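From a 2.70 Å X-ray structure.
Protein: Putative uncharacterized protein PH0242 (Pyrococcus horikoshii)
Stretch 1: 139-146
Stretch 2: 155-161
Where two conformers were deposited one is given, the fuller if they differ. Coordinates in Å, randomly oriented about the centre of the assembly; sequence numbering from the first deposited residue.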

ATOM      1  N   TYR A 139      -6.807   7.573 -30.071  1.00 57.16           N
ATOM      2  CA  TYR A 139      -5.408   7.260 -30.392  0.50 57.74           C
ATOM      3  C   TYR A 139      -5.185   5.760 -30.570  1.00 60.17           C
ATOM      4  O   TYR A 139      -4.396   5.349 -31.428  1.00 62.99           O
ATOM      5  CB  TYR A 139      -4.460   7.844 -29.336  0.50 56.43           C
ATOM      6  CG  TYR A 139      -2.960   7.681 -29.589  0.50 53.76           C
ATOM      7  CD1 TYR A 139      -2.272   8.536 -30.451  0.50 52.58           C
ATOM      8  CD2 TYR A 139      -2.227   6.701 -28.920  0.50 53.04           C
ATOM      9  CE1 TYR A 139      -0.908   8.398 -30.658  0.50 50.25           C
ATOM     10  CE2 TYR A 139      -0.865   6.562 -29.112  0.50 52.58           C
ATOM     11  CZ  TYR A 139      -0.209   7.415 -29.974  0.50 52.81           C
ATOM     12  OH  TYR A 139       1.147   7.259 -30.154  0.50 51.74           O
ATOM     13  N   ALA A 140      -5.883   4.942 -29.779  1.00 60.10           N
ATOM     14  CA  ALA A 140      -5.803   3.475 -29.904  1.00 54.67           C
ATOM     15  C   ALA A 140      -6.884   2.914 -30.816  1.00 55.09           C
ATOM     16  O   ALA A 140      -6.941   1.709 -31.021  1.00 52.89           O
ATOM     17  CB  ALA A 140      -5.893   2.820 -28.535  1.00 55.14           C
ATOM     18  N   ARG A 141      -7.747   3.792 -31.345  1.00 62.16           N
ATOM     19  CA  ARG A 141      -8.866   3.424 -32.241  1.00 58.18           C
ATOM     20  C   ARG A 141      -9.807   2.441 -31.585  1.00 53.90           C
ATOM     21  O   ARG A 141     -10.162   1.421 -32.177  1.00 55.34           O
ATOM     22  CB  ARG A 141      -8.372   2.870 -33.587  1.00 64.85           C
ATOM     23  CG  ARG A 141      -7.697   3.916 -34.465  1.00 74.22           C
ATOM     24  CD  ARG A 141      -7.176   3.318 -35.760  1.00 85.23           C
ATOM     25  NE  ARG A 141      -6.072   4.117 -36.299  1.00 98.08           N
ATOM     26  CZ  ARG A 141      -4.781   3.783 -36.233  1.00104.59           C
ATOM     27  NH1 ARG A 141      -4.394   2.644 -35.661  1.00105.49           N
ATOM     28  NH2 ARG A 141      -3.866   4.592 -36.756  1.00100.59           N
ATOM     29  N   ILE A 142     -10.202   2.755 -30.354  1.00 48.64           N
ATOM     30  CA  ILE A 142     -11.033   1.852 -29.570  1.00 48.92           C
ATOM     31  C   ILE A 142     -12.375   2.475 -29.259  1.00 48.44           C
ATOM     32  O   ILE A 142     -12.450   3.664 -28.910  1.00 49.39           O
ATOM     33  CB  ILE A 142     -10.331   1.403 -28.250  1.00 47.20           C
ATOM     34  CG1 ILE A 142      -9.119   0.527 -28.573  1.00 48.47           C
ATOM     35  CG2 ILE A 142     -11.293   0.649 -27.348  1.00 41.99           C
ATOM     36  CD1 ILE A 142      -8.698  -0.405 -27.466  1.00 53.71           C
ATOM     37  N   VAL A 143     -13.426   1.664 -29.387  1.00 45.83           N
ATOM     38  CA  VAL A 143     -14.768   2.059 -28.972  1.00 45.61           C
ATOM     39  C   VAL A 143     -15.396   0.903 -28.234  1.00 47.02           C
ATOM     40  O   VAL A 143     -15.592  -0.167 -28.814  1.00 48.78           O
ATOM     41  CB  VAL A 143     -15.694   2.461 -30.152  1.00 45.10           C
ATOM     42  CG1 VAL A 143     -17.097   2.765 -29.643  1.00 47.04           C
ATOM     43  CG2 VAL A 143     -15.156   3.672 -30.898  1.00 44.20           C
ATOM     44  N   ILE A 144     -15.707   1.118 -26.958  1.00 47.86           N
ATOM     45  CA  ILE A 144     -16.409   0.113 -26.171  1.00 51.81           C
ATOM     46  C   ILE A 144     -17.870   0.532 -26.013  1.00 57.56           C
ATOM     47  O   ILE A 144     -18.169   1.685 -25.662  1.00 61.78           O
ATOM     48  CB  ILE A 144     -15.775  -0.084 -24.782  1.00 51.63           C
ATOM     49  CG1 ILE A 144     -14.303  -0.500 -24.899  1.00 49.86           C
ATOM     50  CG2 ILE A 144     -16.548  -1.123 -23.988  1.00 50.31           C
ATOM     51  CD1 ILE A 144     -13.504  -0.177 -23.648  1.00 48.35           C
ATOM     52  N   LYS A 145     -18.775  -0.402 -26.286  1.00 60.59           N
ATOM     53  CA  LYS A 145     -20.213  -0.143 -26.183  1.00 63.79           C
ATOM     54  C   LYS A 145     -20.977  -1.359 -25.687  1.00 61.66           C
ATOM     55  O   LYS A 145     -20.504  -2.495 -25.806  1.00 62.10           O
ATOM     56  CB  LYS A 145     -20.784   0.353 -27.521  1.00 61.73           C
ATOM     57  CG  LYS A 145     -20.737  -0.652 -28.652  1.00 62.28           C
ATOM     58  CD  LYS A 145     -20.228  -0.006 -29.935  1.00 72.81           C
ATOM     59  CE  LYS A 145     -21.252   0.881 -30.633  1.00 73.92           C
ATOM     60  NZ  LYS A 145     -20.588   1.757 -31.647  1.00 74.92           N
ATOM     61  N   VAL A 146     -22.153  -1.109 -25.114  1.00 63.50           N
ATOM     62  CA  VAL A 146     -23.062  -2.186 -24.744  1.00 63.51           C
ATOM     63  C   VAL A 146     -24.015  -2.450 -25.908  1.00 67.69           C
ATOM     64  O   VAL A 146     -24.625  -1.528 -26.440  1.00 67.90           O
ATOM     65  CB  VAL A 146     -23.876  -1.839 -23.496  1.00 59.84           C
ATOM     66  CG1 VAL A 146     -24.375  -3.115 -22.840  1.00 58.98           C
ATOM     67  CG2 VAL A 146     -23.041  -1.028 -22.521  1.00 58.90           C
ATOM     68  N   ILE A 155     -20.724  -6.962 -23.993  1.00 57.39           N
ATOM     69  CA  ILE A 155     -19.815  -5.858 -24.198  1.00 52.97           C
ATOM     70  C   ILE A 155     -19.082  -6.081 -25.502  1.00 51.19           C
ATOM     71  O   ILE A 155     -18.564  -7.155 -25.746  1.00 51.68           O
ATOM     72  CB  ILE A 155     -18.869  -5.635 -22.991  1.00 54.63           C
ATOM     73  CG1 ILE A 155     -19.673  -5.349 -21.714  1.00 49.79           C
ATOM     74  CG2 ILE A 155     -17.863  -4.509 -23.253  1.00 53.53           C
ATOM     75  CD1 ILE A 155     -20.519  -4.098 -21.764  1.00 51.35           C
ATOM     76  N   ALA A 156     -19.073  -5.065 -26.354  1.00 51.78           N
ATOM     77  CA  ALA A 156     -18.302  -5.123 -27.584  1.00 52.97           C
ATOM     78  C   ALA A 156     -17.152  -4.116 -27.549  1.00 51.96           C
ATOM     79  O   ALA A 156     -17.360  -2.922 -27.339  1.00 55.12           O
ATOM     80  CB  ALA A 156     -19.197  -4.871 -28.790  1.00 54.56           C
ATOM     81  N   VAL A 157     -15.938  -4.611 -27.757  1.00 48.59           N
ATOM     82  CA  VAL A 157     -14.771  -3.757 -27.862  1.00 44.50           C
ATOM     83  C   VAL A 157     -14.350  -3.805 -29.310  1.00 46.28           C
ATOM     84  O   VAL A 157     -13.992  -4.864 -29.817  1.00 48.20           O
ATOM     85  CB  VAL A 157     -13.620  -4.249 -26.954  1.00 42.11           C
ATOM     86  CG1 VAL A 157     -12.389  -3.355 -27.101  1.00 39.42           C
ATOM     87  CG2 VAL A 157     -14.064  -4.320 -25.495  1.00 37.52           C
ATOM     88  N   ASN A 158     -14.422  -2.656 -29.980  1.00 52.22           N
ATOM     89  CA  ASN A 158     -14.002  -2.536 -31.378  1.00 54.25           C
ATOM     90  C   ASN A 158     -12.649  -1.890 -31.444  1.00 56.84           C
ATOM     91  O   ASN A 158     -12.438  -0.787 -30.900  1.00 56.63           O
ATOM     92  CB  ASN A 158     -15.001  -1.714 -32.197  1.00 56.47           C
ATOM     93  CG  ASN A 158     -16.416  -2.249 -32.098  1.00 60.89           C
ATOM     94  OD1 ASN A 158     -17.334  -1.526 -31.726  1.00 68.90           O
ATOM     95  ND2 ASN A 158     -16.598  -3.527 -32.412  1.00 64.57           N
ATOM     96  N   ILE A 159     -11.729  -2.593 -32.091  1.00 56.26           N
ATOM     97  CA  ILE A 159     -10.361  -2.132 -32.244  1.00 58.40           C
ATOM     98  C   ILE A 159     -10.086  -2.172 -33.726  1.00 60.46           C
ATOM     99  O   ILE A 159      -9.826  -3.243 -34.284  1.00 65.37           O
ATOM    100  CB  ILE A 159      -9.373  -3.054 -31.498  1.00 59.42           C
ATOM    101  CG1 ILE A 159      -9.886  -3.341 -30.077  1.00 60.12           C
ATOM    102  CG2 ILE A 159      -7.970  -2.447 -31.497  1.00 58.97           C
ATOM    103  CD1 ILE A 159      -8.985  -4.227 -29.242  1.00 62.01           C
ATOM    104  N   GLY A 160     -10.163  -1.013 -34.370  1.00 63.70           N
ATOM    105  CA  GLY A 160     -10.200  -0.960 -35.835  1.00 66.57           C
ATOM    106  C   GLY A 160     -11.415  -1.725 -36.352  1.00 71.26           C
ATOM    107  O   GLY A 160     -12.528  -1.603 -35.818  1.00 66.23           O
ATOM    108  N   GLN A 161     -11.203  -2.556 -37.364  1.00 79.98           N
ATOM    109  CA  GLN A 161     -12.324  -3.245 -38.020  1.00 82.38           C
ATOM    110  C   GLN A 161     -12.835  -4.478 -37.255  1.00 75.96           C
ATOM    111  O   GLN A 161     -13.968  -4.910 -37.476  1.00 80.11           O
ATOM    112  CB  GLN A 161     -11.992  -3.588 -39.483  1.00 86.71           C
ATOM    113  CG  GLN A 161     -11.295  -2.470 -40.259  1.00 95.85           C
ATOM    114  CD  GLN A 161      -9.762  -2.508 -40.162  1.00104.58           C
ATOM    115  OE1 GLN A 161      -9.069  -1.899 -40.986  1.00107.31           O
ATOM    116  NE2 GLN A 161      -9.227  -3.222 -39.161  1.00104.32           N
TER

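How do the two backbones run against each other? Residues I142 to V146 and I155 to I159 form neighbouring strands of one sheet, their N-to-C directions 165° apart, so the arrangement is antiparallel. The register pairs I142 with I159, V143 with N158, I144 with V157, K145 with A156 and V146 with I155. Narrow and wide pairs alternate along this ladder: the CA atoms of I144 and V157 are 4.5 Å apart, while those of K145 and A156 are 5.5 Å apart. The wider spacing belongs to the pairs whose amides and carbonyls face each other, the narrower to those whose backbone polar groups turn outward.

Which hydrogen bonds hold the strands together? The bonds come in reciprocal sets. V143 N donates to N158 O at 3.0 Å, and N158 N returns a bond of 3.0 Å to V143 O; one step further along, K145 N reaches A156 O at 3.1 Å while A156 N reaches K145 O at 3.0 Å. All four are close to linear, as expected where the peptide groups lie nearly in the plane of the sheet. Beyond the paired strand residues, G160 N donates to R141 O at a longer 3.3 Å, extending the bonding into the loop residues at this end. G160 has a positive phi, a conformation that favours glycine. CA-H...O contacts supplement the ladder at the non-hydrogen-bonded pairs: I142 CA lies 3.3 Å from N158 O and I144 CA 3.4 Å from A156 O, so each of these carbonyls accepts an amide hydrogen bond and also receives a neighbouring CA hydrogen.

What packs on the face that carries I142, I144, V146, I155, V157 and I159? This face is entirely aliphatic, and its contacts rest on van der Waals packing and the exclusion of water from apolar surface. I144 sits in the middle, meeting its register partner through CG1 and V157 CG2 at 3.9 Å and reaching diagonally to I155, where the two CG2 atoms are 3.7 Å apart. I142 likewise touches two residues, with its CD1 4.1 Å from I159 CG1 and its CG2 4.2 Å from V157 CG1. At the other end, V146 CG2 lies 4.0 Å from I155 CD1. The branched side chains thus form a continuous chain of contacts across the strands, both straight and diagonal.

How does the other face, with V143, K145, A156 and N158, differ? It mixes polar and apolar groups, and its side chains meet in fewer places. The small A156 leaves its CB 4.5 Å from CG of K145, a distant contact. The lysine, with chi1 in p, also approaches N158 diagonally: its CD is 3.7 Å from N158 OD1, so an aliphatic carbon rather than the amine makes this approach. The N158 side chain finds its hydrogen bond elsewhere in the structure, through ND2.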